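Long-range contacts in periplasmic binding protein (Xylanimonas cellulosilytica, PDB 4MX8), which probably binds a solute, perhaps an iron-siderophore-like compound, outside the cell membrane and hands it to an ABC transporter: residues L247-R252 / D282-L287; S18-R23 / Y35-V40; F52-L57 / G69-S74. All blocks are in the same frame, centred on the assembly; numbering follows the deposited sequence.

Contact 1: residues L247-R252 / D282-L287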
ATOM      1  N   LEU A 247     -13.666 -15.349   1.274  1.00 40.41           N
ATOM      2  CA  LEU A 247     -13.969 -13.926   1.128  1.00 34.43           C
ATOM      3  C   LEU A 247     -12.933 -13.130   1.904  1.00 42.70           C
ATOM      4  O   LEU A 247     -12.800 -13.309   3.119  1.00 43.19           O
ATOM      5  CB  LEU A 247     -15.369 -13.619   1.654  1.00 38.52           C
ATOM      6  CG  LEU A 247     -15.947 -12.201   1.524  1.00 39.63           C
ATOM      7  CD1 LEU A 247     -16.314 -11.891   0.091  1.00 36.26           C
ATOM      8  CD2 LEU A 247     -17.161 -12.042   2.415  1.00 37.82           C
ATOM      9  N   TRP A 248     -12.196 -12.269   1.195  1.00 33.61           N
ATOM     10  CA  TRP A 248     -11.132 -11.457   1.787  1.00 30.82           C
ATOM     11  C   TRP A 248     -11.565 -10.009   1.907  1.00 30.90           C
ATOM     12  O   TRP A 248     -11.772  -9.348   0.899  1.00 36.86           O
ATOM     13  CB  TRP A 248      -9.888 -11.499   0.908  1.00 29.60           C
ATOM     14  CG  TRP A 248      -9.288 -12.860   0.710  1.00 32.70           C
ATOM     15  CD1 TRP A 248      -9.621 -13.768  -0.251  1.00 41.65           C
ATOM     16  CD2 TRP A 248      -8.236 -13.457   1.472  1.00 30.06           C
ATOM     17  NE1 TRP A 248      -8.845 -14.896  -0.133  1.00 38.50           N
ATOM     18  CE2 TRP A 248      -7.983 -14.726   0.915  1.00 32.03           C
ATOM     19  CE3 TRP A 248      -7.478 -13.038   2.564  1.00 29.03           C
ATOM     20  CZ2 TRP A 248      -7.010 -15.577   1.411  1.00 29.91           C
ATOM     21  CZ3 TRP A 248      -6.509 -13.886   3.054  1.00 30.70           C
ATOM     22  CH2 TRP A 248      -6.286 -15.142   2.481  1.00 31.95           C
ATOM     23  N   VAL A 249     -11.661  -9.508   3.134  1.00 31.30           N
ATOM     24  CA  VAL A 249     -12.300  -8.222   3.392  1.00 31.90           C
ATOM     25  C   VAL A 249     -11.348  -7.132   3.868  1.00 39.06           C
ATOM     26  O   VAL A 249     -10.600  -7.329   4.827  1.00 44.77           O
ATOM     27  CB  VAL A 249     -13.376  -8.380   4.467  1.00 33.50           C
ATOM     28  CG1 VAL A 249     -14.145  -7.090   4.633  1.00 34.44           C
ATOM     29  CG2 VAL A 249     -14.304  -9.521   4.101  1.00 38.86           C
ATOM     30  N   VAL A 250     -11.402  -5.984   3.198  1.00 41.48           N
ATOM     31  CA  VAL A 250     -10.679  -4.771   3.603  1.00 40.70           C
ATOM     32  C   VAL A 250     -11.691  -3.714   4.061  1.00 44.59           C
ATOM     33  O   VAL A 250     -12.495  -3.233   3.261  1.00 50.52           O
ATOM     34  CB  VAL A 250      -9.893  -4.189   2.412  1.00 29.99           C
ATOM     35  CG1 VAL A 250      -9.242  -2.903   2.786  1.00 30.03           C
ATOM     36  CG2 VAL A 250      -8.863  -5.166   1.941  1.00 28.77           C
ATOM     37  N   ASP A 251     -11.675  -3.358   5.337  1.00 39.37           N
ATOM     38  CA  ASP A 251     -12.617  -2.364   5.856  1.00 34.71           C
ATOM     39  C   ASP A 251     -12.066  -0.958   5.592  1.00 40.51           C
ATOM     40  O   ASP A 251     -11.287  -0.430   6.379  1.00 43.22           O
ATOM     41  CB  ASP A 251     -12.802  -2.590   7.354  1.00 38.73           C
ATOM     42  CG  ASP A 251     -13.865  -1.711   7.962  1.00 56.81           C
ATOM     43  OD1 ASP A 251     -14.364  -0.785   7.281  1.00 58.54           O
ATOM     44  OD2 ASP A 251     -14.201  -1.962   9.141  1.00 65.82           O
ATOM     45  N   ARG A 252     -12.455  -0.344   4.486  1.00 40.18           N
ATOM     46  CA  ARG A 252     -11.840   0.925   4.097  1.00 38.66           C
ATOM     47  C   ARG A 252     -12.193   2.053   5.059  1.00 44.76           C
ATOM     48  O   ARG A 252     -11.385   2.948   5.287  1.00 47.41           O
ATOM     49  CB  ARG A 252     -12.251   1.303   2.677  1.00 41.45           C
ATOM     50  CG  ARG A 252     -11.655   2.594   2.160  1.00 36.51           C
ATOM     51  CD  ARG A 252     -12.352   3.011   0.888  1.00 42.80           C
ATOM     52  NE  ARG A 252     -12.639   4.439   0.913  1.00 70.01           N
ATOM     53  CZ  ARG A 252     -13.495   5.049   0.099  1.00 74.80           C
ATOM     54  NH1 ARG A 252     -14.151   4.354  -0.815  1.00 75.93           N
ATOM     55  NH2 ARG A 252     -13.690   6.356   0.199  1.00 77.82           N
ATOM     56  N   ASP A 282     -16.665 -20.410   7.741  1.00 47.15           N
ATOM     57  CA  ASP A 282     -15.681 -19.634   8.498  1.00 45.99           C
ATOM     58  C   ASP A 282     -14.460 -19.331   7.612  1.00 53.86           C
ATOM     59  O   ASP A 282     -13.301 -19.535   7.989  1.00 46.32           O
ATOM     60  CB  ASP A 282     -15.303 -20.374   9.787  1.00 56.79           C
ATOM     61  CG  ASP A 282     -14.615 -19.484  10.807  1.00 73.61           C
ATOM     62  OD1 ASP A 282     -14.585 -18.239  10.633  1.00 72.21           O
ATOM     63  OD2 ASP A 282     -14.106 -20.049  11.801  1.00 78.18           O
ATOM     64  N   HIS A 283     -14.754 -18.826   6.422  1.00 61.79           N
ATOM     65  CA  HIS A 283     -13.770 -18.578   5.391  1.00 39.84           C
ATOM     66  C   HIS A 283     -13.782 -17.098   5.036  1.00 47.78           C
ATOM     67  O   HIS A 283     -13.408 -16.722   3.925  1.00 59.29           O
ATOM     68  CB  HIS A 283     -14.113 -19.400   4.152  1.00 40.13           C
ATOM     69  CG  HIS A 283     -13.766 -20.857   4.266  1.00 51.51           C
ATOM     70  ND1 HIS A 283     -13.934 -21.743   3.221  1.00 47.28           N
ATOM     71  CD2 HIS A 283     -13.248 -21.580   5.291  1.00 54.13           C
ATOM     72  CE1 HIS A 283     -13.541 -22.949   3.599  1.00 50.94           C
ATOM     73  NE2 HIS A 283     -13.119 -22.876   4.850  1.00 52.93           N
ATOM     74  N   VAL A 284     -14.236 -16.260   5.969  1.00 47.38           N
ATOM     75  CA  VAL A 284     -14.127 -14.805   5.813  1.00 47.14           C
ATOM     76  C   VAL A 284     -12.885 -14.307   6.541  1.00 43.62           C
ATOM     77  O   VAL A 284     -12.785 -14.419   7.757  1.00 53.99           O
ATOM     78  CB  VAL A 284     -15.393 -14.062   6.329  1.00 38.76           C
ATOM     79  CG1 VAL A 284     -15.211 -12.566   6.268  1.00 37.73           C
ATOM     80  CG2 VAL A 284     -16.604 -14.455   5.513  1.00 39.81           C
ATOM     81  N   LEU A 285     -11.936 -13.765   5.792  1.00 35.81           N
ATOM     82  CA  LEU A 285     -10.688 -13.289   6.380  1.00 41.71           C
ATOM     83  C   LEU A 285     -10.606 -11.780   6.281  1.00 44.68           C
ATOM     84  O   LEU A 285     -10.814 -11.220   5.199  1.00 33.77           O
ATOM     85  CB  LEU A 285      -9.495 -13.896   5.642  1.00 37.12           C
ATOM     86  CG  LEU A 285      -9.603 -15.406   5.498  1.00 37.95           C
ATOM     87  CD1 LEU A 285      -9.120 -15.761   4.141  1.00 37.58           C
ATOM     88  CD2 LEU A 285      -8.806 -16.112   6.554  1.00 34.54           C
ATOM     89  N   TYR A 286     -10.301 -11.122   7.397  1.00 45.88           N
ATOM     90  CA  TYR A 286     -10.174  -9.662   7.385  1.00 41.97           C
ATOM     91  C   TYR A 286      -8.720  -9.195   7.264  1.00 38.75           C
ATOM     92  O   TYR A 286      -7.835  -9.643   8.000  1.00 41.22           O
ATOM     93  CB  TYR A 286     -10.855  -9.065   8.610  1.00 34.34           C
ATOM     94  CG  TYR A 286     -12.348  -9.256   8.581  1.00 40.43           C
ATOM     95  CD1 TYR A 286     -13.177  -8.281   8.043  1.00 36.49           C
ATOM     96  CD2 TYR A 286     -12.931 -10.419   9.062  1.00 37.08           C
ATOM     97  CE1 TYR A 286     -14.545  -8.450   7.997  1.00 37.30           C
ATOM     98  CE2 TYR A 286     -14.298 -10.595   9.025  1.00 38.51           C
ATOM     99  CZ  TYR A 286     -15.095  -9.607   8.489  1.00 41.55           C
ATOM    100  OH  TYR A 286     -16.452  -9.779   8.428  1.00 46.99           O
ATOM    101  N   LEU A 287      -8.474  -8.306   6.316  1.00 34.67           N
ATOM    102  CA  LEU A 287      -7.118  -7.827   6.080  1.00 38.14           C
ATOM    103  C   LEU A 287      -6.900  -6.506   6.826  1.00 36.81           C
ATOM    104  O   LEU A 287      -7.858  -5.797   7.101  1.00 35.37           O
ATOM    105  CB  LEU A 287      -6.868  -7.659   4.580  1.00 28.14           C
ATOM    106  CG  LEU A 287      -7.092  -8.872   3.682  1.00 27.93           C
ATOM    107  CD1 LEU A 287      -6.867  -8.452   2.265  1.00 27.21           C
ATOM    108  CD2 LEU A 287      -6.145  -9.987   4.037  1.00 27.81           C
TER
HETATM  109  O   HOH W   1     -10.472  -5.013   7.214  1.00 33.61           O
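Residues 247-251 and 284-287 form the parallel edge pair of a mixed four-stranded sheet, joined by a beta-alpha-beta crossover whose intervening chain includes three short helices. Strand 284-287 is outermost in this chain, while strand 246-251 is also bonded on its other flank to strand 183-189.

Four backbone hydrogen bonds hold the pair. Leu247 N donates to His283 O, and Leu247 O receives Leu285 N; Val249 then repeats the pattern, its N giving to Leu285 O and its O receiving Leu287 N at 2.8 Å. This last bond is almost straight (N-H...O 177°).

Apolar packing differs on the two faces. On the one bearing Trp248, chi1 of -61° sets the indole anti to the carbonyl carbon, and Leu285 lies alongside so that its CD1 sits over the six-membered ring in a CH-pi contact. Leu287 instead comes to the indole edge, its CD2 3.6 Å from Trp248 CE3. Val312 touches both Trp248 and Leu285. On the opposite face Tyr286 runs beside Val249, whose CB and CG1 lie along Tyr286 CD1 and CE1, with Tyr286 CD1 3.6 Å from Val249 CB. The second methyl of that valine, Val249 CG2, meets Val284 CG1 obliquely at 3.8 Å, and Ala264 packs on both Val249 and Tyr286.

A water takes over where direct pairing stops: it accepts from Asp251 N at 2.8 Å and donates to Leu287 O at 2.7 Å, with a weak third bond to Val249 O.

Contact 2: residues S18-R23 / Y35-V40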
ATOM      1  N   SER A  18      21.907   8.888  -8.309  1.00 61.92           N
ATOM      2  CA  SER A  18      21.015   9.412  -9.328  1.00 47.18           C
ATOM      3  C   SER A  18      19.732   8.599  -9.380  1.00 49.34           C
ATOM      4  O   SER A  18      19.773   7.372  -9.482  1.00 48.99           O
ATOM      5  CB  SER A  18      21.705   9.340 -10.671  1.00 52.36           C
ATOM      6  OG  SER A  18      21.497  10.537 -11.376  1.00 71.11           O
ATOM      7  N   TYR A  19      18.589   9.274  -9.288  1.00 49.67           N
ATOM      8  CA  TYR A  19      17.299   8.574  -9.358  1.00 40.24           C
ATOM      9  C   TYR A  19      16.460   9.070 -10.538  1.00 48.05           C
ATOM     10  O   TYR A  19      16.122  10.263 -10.616  1.00 45.72           O
ATOM     11  CB  TYR A  19      16.503   8.698  -8.058  1.00 27.63           C
ATOM     12  CG  TYR A  19      15.284   7.799  -8.058  1.00 34.07           C
ATOM     13  CD1 TYR A  19      15.418   6.420  -7.938  1.00 46.28           C
ATOM     14  CD2 TYR A  19      14.010   8.315  -8.181  1.00 23.86           C
ATOM     15  CE1 TYR A  19      14.315   5.584  -7.945  1.00 45.17           C
ATOM     16  CE2 TYR A  19      12.899   7.486  -8.187  1.00 39.85           C
ATOM     17  CZ  TYR A  19      13.055   6.116  -8.071  1.00 45.07           C
ATOM     18  OH  TYR A  19      11.959   5.268  -8.073  1.00 45.53           O
ATOM     19  N   THR A  20      16.147   8.149 -11.457  1.00 41.65           N
ATOM     20  CA  THR A  20      15.430   8.497 -12.676  1.00 28.96           C
ATOM     21  C   THR A  20      14.203   7.630 -12.852  1.00 42.36           C
ATOM     22  O   THR A  20      14.287   6.403 -12.849  1.00 51.32           O
ATOM     23  CB  THR A  20      16.300   8.369 -13.916  1.00 31.33           C
ATOM     24  OG1 THR A  20      17.369   9.321 -13.840  1.00 44.83           O
ATOM     25  CG2 THR A  20      15.482   8.660 -15.154  1.00 31.95           C
ATOM     26  N   TRP A  21      13.056   8.282 -13.013  1.00 39.30           N
ATOM     27  CA  TRP A  21      11.797   7.567 -13.124  1.00 37.80           C
ATOM     28  C   TRP A  21      10.830   8.277 -14.066  1.00 43.03           C
ATOM     29  O   TRP A  21      11.039   9.445 -14.423  1.00 30.42           O
ATOM     30  CB  TRP A  21      11.190   7.368 -11.733  1.00 27.20           C
ATOM     31  CG  TRP A  21      10.480   8.554 -11.148  1.00 26.74           C
ATOM     32  CD1 TRP A  21       9.125   8.712 -11.022  1.00 34.28           C
ATOM     33  CD2 TRP A  21      11.072   9.731 -10.580  1.00 28.66           C
ATOM     34  NE1 TRP A  21       8.843   9.911 -10.408  1.00 24.16           N
ATOM     35  CE2 TRP A  21      10.020  10.555 -10.131  1.00 26.58           C
ATOM     36  CE3 TRP A  21      12.388  10.172 -10.414  1.00 33.46           C
ATOM     37  CZ2 TRP A  21      10.245  11.792  -9.535  1.00 38.27           C
ATOM     38  CZ3 TRP A  21      12.613  11.399  -9.817  1.00 30.85           C
ATOM     39  CH2 TRP A  21      11.545  12.196  -9.381  1.00 40.03           C
ATOM     40  N   ASP A  22       9.790   7.561 -14.489  1.00 43.23           N
ATOM     41  CA  ASP A  22       8.762   8.174 -15.317  1.00 34.97           C
ATOM     42  C   ASP A  22       7.676   8.788 -14.426  1.00 36.06           C
ATOM     43  O   ASP A  22       6.769   8.106 -13.949  1.00 36.14           O
ATOM     44  CB  ASP A  22       8.194   7.172 -16.318  1.00 40.94           C
ATOM     45  CG  ASP A  22       9.203   6.785 -17.395  1.00 60.82           C
ATOM     46  OD1 ASP A  22       9.658   7.669 -18.154  1.00 66.38           O
ATOM     47  OD2 ASP A  22       9.540   5.590 -17.487  1.00 79.37           O
ATOM     48  N   ARG A  23       7.803  10.091 -14.193  1.00 34.84           N
ATOM     49  CA  ARG A  23       6.948  10.812 -13.257  1.00 26.45           C
ATOM     50  C   ARG A  23       5.566  11.103 -13.821  1.00 36.80           C
ATOM     51  O   ARG A  23       5.422  11.569 -14.959  1.00 44.11           O
ATOM     52  CB  ARG A  23       7.601  12.134 -12.865  1.00 29.22           C
ATOM     53  CG  ARG A  23       6.937  12.797 -11.675  1.00 35.56           C
ATOM     54  CD  ARG A  23       7.729  13.993 -11.208  1.00 36.69           C
ATOM     55  NE  ARG A  23       7.583  15.133 -12.110  1.00 49.66           N
ATOM     56  CZ  ARG A  23       6.557  15.981 -12.079  1.00 47.99           C
ATOM     57  NH1 ARG A  23       5.568  15.804 -11.199  1.00 23.61           N
ATOM     58  NH2 ARG A  23       6.526  17.002 -12.939  1.00 46.28           N
ATOM     59  N   TYR A  35       3.106  10.875 -18.345  1.00 37.66           N
ATOM     60  CA  TYR A  35       4.385  10.556 -17.716  1.00 31.06           C
ATOM     61  C   TYR A  35       5.533  11.266 -18.418  1.00 38.77           C
ATOM     62  O   TYR A  35       5.541  11.401 -19.653  1.00 46.47           O
ATOM     63  CB  TYR A  35       4.625   9.052 -17.687  1.00 29.94           C
ATOM     64  CG  TYR A  35       3.606   8.273 -16.879  1.00 37.79           C
ATOM     65  CD1 TYR A  35       3.694   8.209 -15.488  1.00 33.07           C
ATOM     66  CD2 TYR A  35       2.555   7.595 -17.502  1.00 30.14           C
ATOM     67  CE1 TYR A  35       2.754   7.498 -14.738  1.00 30.58           C
ATOM     68  CE2 TYR A  35       1.615   6.890 -16.762  1.00 31.62           C
ATOM     69  CZ  TYR A  35       1.723   6.843 -15.383  1.00 41.83           C
ATOM     70  OH  TYR A  35       0.798   6.145 -14.644  1.00 56.52           O
ATOM     71  N   GLU A  36       6.486  11.738 -17.622  1.00 31.84           N
ATOM     72  CA  GLU A  36       7.634  12.474 -18.141  1.00 32.81           C
ATOM     73  C   GLU A  36       8.850  12.090 -17.324  1.00 31.42           C
ATOM     74  O   GLU A  36       8.830  12.167 -16.106  1.00 33.86           O
ATOM     75  CB  GLU A  36       7.381  13.989 -18.103  1.00 33.46           C
ATOM     76  CG  GLU A  36       6.459  14.467 -19.243  1.00 49.87           C
ATOM     77  CD  GLU A  36       6.050  15.944 -19.137  1.00 67.10           C
ATOM     78  OE1 GLU A  36       6.651  16.708 -18.325  1.00 69.50           O
ATOM     79  OE2 GLU A  36       5.120  16.332 -19.883  1.00 59.22           O
ATOM     80  N   GLU A  37       9.904  11.647 -17.998  1.00 37.27           N
ATOM     81  CA  GLU A  37      11.079  11.168 -17.283  1.00 31.55           C
ATOM     82  C   GLU A  37      11.737  12.300 -16.517  1.00 35.07           C
ATOM     83  O   GLU A  37      11.872  13.412 -17.012  1.00 45.50           O
ATOM     84  CB  GLU A  37      12.067  10.537 -18.242  1.00 36.15           C
ATOM     85  CG  GLU A  37      13.321  10.020 -17.595  1.00 49.73           C
ATOM     86  CD  GLU A  37      14.102   9.111 -18.523  1.00 65.98           C
ATOM     87  OE1 GLU A  37      13.827   7.883 -18.506  1.00 76.41           O
ATOM     88  OE2 GLU A  37      14.974   9.624 -19.270  1.00 58.13           O
ATOM     89  N   THR A  38      12.138  12.008 -15.293  1.00 39.19           N
ATOM     90  CA  THR A  38      12.715  13.014 -14.417  1.00 42.70           C
ATOM     91  C   THR A  38      13.929  12.419 -13.688  1.00 43.71           C
ATOM     92  O   THR A  38      13.933  11.241 -13.317  1.00 41.50           O
ATOM     93  CB  THR A  38      11.649  13.487 -13.411  1.00 42.48           C
ATOM     94  OG1 THR A  38      10.672  14.291 -14.092  1.00 51.93           O
ATOM     95  CG2 THR A  38      12.263  14.282 -12.279  1.00 33.11           C
ATOM     96  N   THR A  39      14.969  13.221 -13.501  1.00 40.26           N
ATOM     97  CA  THR A  39      16.103  12.767 -12.704  1.00 38.19           C
ATOM     98  C   THR A  39      16.338  13.679 -11.506  1.00 39.10           C
ATOM     99  O   THR A  39      16.212  14.896 -11.605  1.00 38.99           O
ATOM    100  CB  THR A  39      17.382  12.710 -13.526  1.00 42.45           C
ATOM    101  OG1 THR A  39      17.188  11.842 -14.651  1.00 52.63           O
ATOM    102  CG2 THR A  39      18.504  12.181 -12.683  1.00 34.09           C
ATOM    103  N   VAL A  40      16.657  13.080 -10.366  1.00 44.30           N
ATOM    104  CA  VAL A  40      16.972  13.842  -9.168  1.00 38.59           C
ATOM    105  C   VAL A  40      18.247  13.279  -8.546  1.00 47.89           C
ATOM    106  O   VAL A  40      18.419  12.058  -8.479  1.00 52.08           O
ATOM    107  CB  VAL A  40      15.803  13.805  -8.167  1.00 27.73           C
ATOM    108  CG1 VAL A  40      16.202  14.444  -6.860  1.00 28.07           C
ATOM    109  CG2 VAL A  40      14.612  14.540  -8.746  1.00 27.06           C
TER
HETATM  110  O   HOH W   2       8.534  16.886 -15.389  1.00 53.69           O
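This is an antiparallel beta-hairpin contact at the protein surface, between the N-terminal strand 16-24 and strand 35-43. One face of the two-stranded ribbon packs on helix 119-123 and strand 128-130; the other carries exposed polar side chains.

The hydrogen-bonded pairs are Tyr19-Val40, Trp21-Thr38 and Arg23-Glu36, each closed by two reciprocal backbone bonds. Thr38 N, for instance, approaches Trp21 O nearly along the C=O axis at 2.9 Å. The last pair is less regular: Arg23 N lies 53° out of the carbonyl plane of Glu36 in its bond to Glu36 O.

On the packed face Trp21 takes the crowded first torsion (chi1 79°), with CG between the backbone N and the carbonyl carbon. This lays its six-membered ring beside Thr38, whose CB stands over one face 4.3 Å from the ring centroid. Val40 meets the rim of the same ring, Val40 CG2 being 3.9 Å from Trp21 CZ3. Trp119 adds an edge-to-face partner, and Asp130 accepts from the indole NE1. Arg23, bent at chi3 (74°), brings the guanidinium edge toward Thr38 OG1 without bonding it; its NH2 donates to a water that reaches Glu36 OE1 weakly.

On the exposed face Thr20 and Thr39 cross obliquely and share a hydroxyl hydrogen bond, OG1 to OG1, of 2.7 Å. Glu37 CG packs on the methyl of Thr20, while Asp22 OD1 and Glu37 OE1 stand 4.2 Å apart with their carboxylate planes nearly parallel. Such closeness would probably raise the proton affinity of one acid, though only modestly in solvent; the ribbon thus joins an inner face built round Trp21 and Val40 to an outer one with a hydroxyl pair and two acids that probably repel each other.

Contact 3: residues F52-L57 / G69-S74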
ATOM      1  N   PHE A  52       6.555  11.740   3.023  1.00 22.12           N
ATOM      2  CA  PHE A  52       5.094  11.827   2.981  1.00 26.36           C
ATOM      3  C   PHE A  52       4.392  10.498   2.661  1.00 25.92           C
ATOM      4  O   PHE A  52       3.204  10.344   2.928  1.00 41.50           O
ATOM      5  CB  PHE A  52       4.634  12.873   1.954  1.00 25.54           C
ATOM      6  CG  PHE A  52       4.861  14.303   2.378  1.00 21.99           C
ATOM      7  CD1 PHE A  52       3.863  15.026   3.001  1.00 21.15           C
ATOM      8  CD2 PHE A  52       6.073  14.934   2.126  1.00 26.29           C
ATOM      9  CE1 PHE A  52       4.074  16.361   3.377  1.00 31.52           C
ATOM     10  CE2 PHE A  52       6.288  16.267   2.497  1.00 23.76           C
ATOM     11  CZ  PHE A  52       5.289  16.977   3.124  1.00 26.96           C
ATOM     12  N   ASP A  53       5.116   9.561   2.052  1.00 31.55           N
ATOM     13  CA  ASP A  53       4.563   8.263   1.627  1.00 26.62           C
ATOM     14  C   ASP A  53       4.894   7.208   2.690  1.00 30.49           C
ATOM     15  O   ASP A  53       6.064   6.866   2.896  1.00 31.89           O
ATOM     16  CB  ASP A  53       5.137   7.874   0.251  1.00 29.23           C
ATOM     17  CG  ASP A  53       4.721   6.469  -0.207  1.00 57.98           C
ATOM     18  OD1 ASP A  53       3.509   6.145  -0.160  1.00 68.59           O
ATOM     19  OD2 ASP A  53       5.615   5.689  -0.640  1.00 58.79           O
HETATM   20  N   MSE A  54       3.868   6.713   3.381  1.00 27.79           N
HETATM   21  CA  MSE A  54       4.079   5.800   4.508  1.00 26.87           C
HETATM   22  C   MSE A  54       4.878   4.549   4.124  1.00 30.30           C
HETATM   23  O   MSE A  54       5.559   3.950   4.957  1.00 32.56           O
HETATM   24  CB  MSE A  54       2.745   5.425   5.176  1.00 23.45           C
HETATM   25  CG  MSE A  54       1.971   6.590   5.817  1.00 21.70           C
HETATM   26 SE   MSE A  54       3.018   7.692   7.033  0.67 46.17          SE
HETATM   27  CE  MSE A  54       3.858   8.923   5.801  1.00 23.08           C
ATOM     28  N   ALA A  55       4.811   4.165   2.855  1.00 27.21           N
ATOM     29  CA  ALA A  55       5.509   2.967   2.453  1.00 24.95           C
ATOM     30  C   ALA A  55       7.001   3.247   2.373  1.00 30.80           C
ATOM     31  O   ALA A  55       7.821   2.388   2.712  1.00 36.69           O
ATOM     32  CB  ALA A  55       4.978   2.463   1.160  1.00 33.01           C
ATOM     33  N   ALA A  56       7.367   4.447   1.934  1.00 28.14           N
ATOM     34  CA  ALA A  56       8.779   4.834   2.000  1.00 25.19           C
ATOM     35  C   ALA A  56       9.224   5.011   3.440  1.00 27.77           C
ATOM     36  O   ALA A  56      10.353   4.671   3.775  1.00 38.33           O
ATOM     37  CB  ALA A  56       9.036   6.085   1.230  1.00 24.20           C
ATOM     38  N   LEU A  57       8.343   5.552   4.285  1.00 33.81           N
ATOM     39  CA  LEU A  57       8.666   5.698   5.706  1.00 32.50           C
ATOM     40  C   LEU A  57       8.966   4.318   6.273  1.00 32.40           C
ATOM     41  O   LEU A  57       9.980   4.125   6.931  1.00 31.75           O
ATOM     42  CB  LEU A  57       7.537   6.381   6.490  1.00 22.91           C
ATOM     43  CG  LEU A  57       7.859   6.794   7.939  1.00 26.77           C
ATOM     44  CD1 LEU A  57       7.020   7.979   8.332  1.00 33.20           C
ATOM     45  CD2 LEU A  57       7.642   5.678   8.955  1.00 25.95           C
ATOM     46  N   GLY A  69      10.856  14.329   9.484  1.00 38.22           N
ATOM     47  CA  GLY A  69       9.612  15.044   9.296  1.00 32.73           C
ATOM     48  C   GLY A  69       8.639  14.181   8.512  1.00 35.02           C
ATOM     49  O   GLY A  69       9.044  13.429   7.618  1.00 34.33           O
ATOM     50  N   ALA A  70       7.352  14.311   8.837  1.00 30.35           N
ATOM     51  CA  ALA A  70       6.320  13.435   8.307  1.00 25.49           C
ATOM     52  C   ALA A  70       4.959  14.007   8.650  1.00 35.38           C
ATOM     53  O   ALA A  70       4.819  14.776   9.613  1.00 35.06           O
ATOM     54  CB  ALA A  70       6.460  12.039   8.911  1.00 25.76           C
ATOM     55  N   PRO A  71       3.941  13.630   7.871  1.00 27.78           N
ATOM     56  CA  PRO A  71       2.570  13.955   8.271  1.00 33.02           C
ATOM     57  C   PRO A  71       2.213  13.157   9.525  1.00 35.34           C
ATOM     58  O   PRO A  71       1.651  12.065   9.401  1.00 30.86           O
ATOM     59  CB  PRO A  71       1.742  13.471   7.083  1.00 25.88           C
ATOM     60  CG  PRO A  71       2.614  12.451   6.400  1.00 22.38           C
ATOM     61  CD  PRO A  71       3.999  12.942   6.572  1.00 22.77           C
ATOM     62  N   LEU A  72       2.541  13.689  10.703  1.00 37.34           N
ATOM     63  CA  LEU A  72       2.502  12.900  11.940  1.00 36.41           C
ATOM     64  C   LEU A  72       1.143  12.294  12.239  1.00 40.36           C
ATOM     65  O   LEU A  72       1.065  11.144  12.679  1.00 45.12           O
ATOM     66  CB  LEU A  72       2.989  13.724  13.132  1.00 32.07           C
ATOM     67  CG  LEU A  72       4.395  14.250  12.900  1.00 32.11           C
ATOM     68  CD1 LEU A  72       4.693  15.320  13.873  1.00 34.53           C
ATOM     69  CD2 LEU A  72       5.415  13.142  13.018  1.00 33.69           C
ATOM     70  N   ASP A  73       0.081  13.056  11.982  1.00 38.02           N
ATOM     71  CA  ASP A  73      -1.271  12.608  12.314  1.00 42.76           C
ATOM     72  C   ASP A  73      -1.695  11.397  11.494  1.00 38.81           C
ATOM     73  O   ASP A  73      -2.758  10.830  11.750  1.00 54.84           O
ATOM     74  CB  ASP A  73      -2.302  13.728  12.113  1.00 59.50           C
ATOM     75  CG  ASP A  73      -2.098  14.904  13.049  1.00 73.77           C
ATOM     76  OD1 ASP A  73      -1.674  14.685  14.211  1.00 75.23           O
ATOM     77  OD2 ASP A  73      -2.382  16.048  12.612  1.00 72.45           O
ATOM     78  N   SER A  74      -0.874  11.012  10.516  1.00 32.13           N
ATOM     79  CA  SER A  74      -1.187   9.905   9.600  1.00 33.12           C
ATOM     80  C   SER A  74      -0.269   8.693   9.763  1.00 36.99           C
ATOM     81  O   SER A  74      -0.526   7.641   9.185  1.00 50.49           O
ATOM     82  CB  SER A  74      -1.109  10.360   8.132  1.00 27.79           C
ATOM     83  OG  SER A  74      -1.767  11.594   7.927  1.00 40.94           O
TER
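The backbone enters helix 54-62 at the N-cap residue Asp53, while the segment 69-74 leaves strand 67-70 through an inverse gamma turn centred on Pro71 (phi -68°, psi 87°) into the 3-10 segment 72-74. Each segment is tied within itself: Asp53 OD2 accepts a weak capping bond from Ala56 N, and the Ser74 N to Pro71 O bond (3.0 Å) closes the 3-10 segment. No hydrogen bond spans the two segments, although Gly69 is joined to Val51, just before Phe52, through the backbone.

Pro71 is the centre of the packing. Its CD meets Phe52, with Pro71 CD 3.9 Å from Phe52 CA and 4.1 Å from Phe52 CD1, the two side chains crossing obliquely, so that backbone and ring are touched by the same methylene. Met54, present as selenomethionine, comes tip to tip with the proline: bends at chi2 (-51°) and chi3 bring its CE to 3.8 Å from Pro71 CG. Its selenium lies 4.1 Å from Ser74 O. Farther along the helix, Leu57 sends CD1 to Ala70 CB at 4.1 Å, and Val51 touches the same leucine. Ala90 and Val111 pack on the Phe52 side chain.

An alanine at Pro71 would remove CG and CD, and would probably loosen the grip on Phe52 and the selenomethionine methyl while leaving the turn less constrained.

The contact therefore fastens the start of a helix to the end of a neighbouring strand through buried hydrocarbon surfaces, its cohesion coming from shape and van der Waals packing, while backbone bonds of Phe52, Gly69 and Ala70 go to neighbouring strands and loops.

The three contacts follow one another along the chain, contact 2 first and contact 1 last, and none touches another. Contacts 2 and 3 are the nearer neighbours, with centres 22 Å apart and nearest atoms about 10 Å apart. Contact 1 lies on the opposite side of the chain's centre from both, its centre 26 Å from that of contact 3 and 37 Å from that of contact 2. That spread is consistent with the two-lobed build of this solute-binding family, in which ligand is held in a cleft between lobes. Contacts 3 and 1 would then belong to different lobes, with the hairpin of contact 2 farther out.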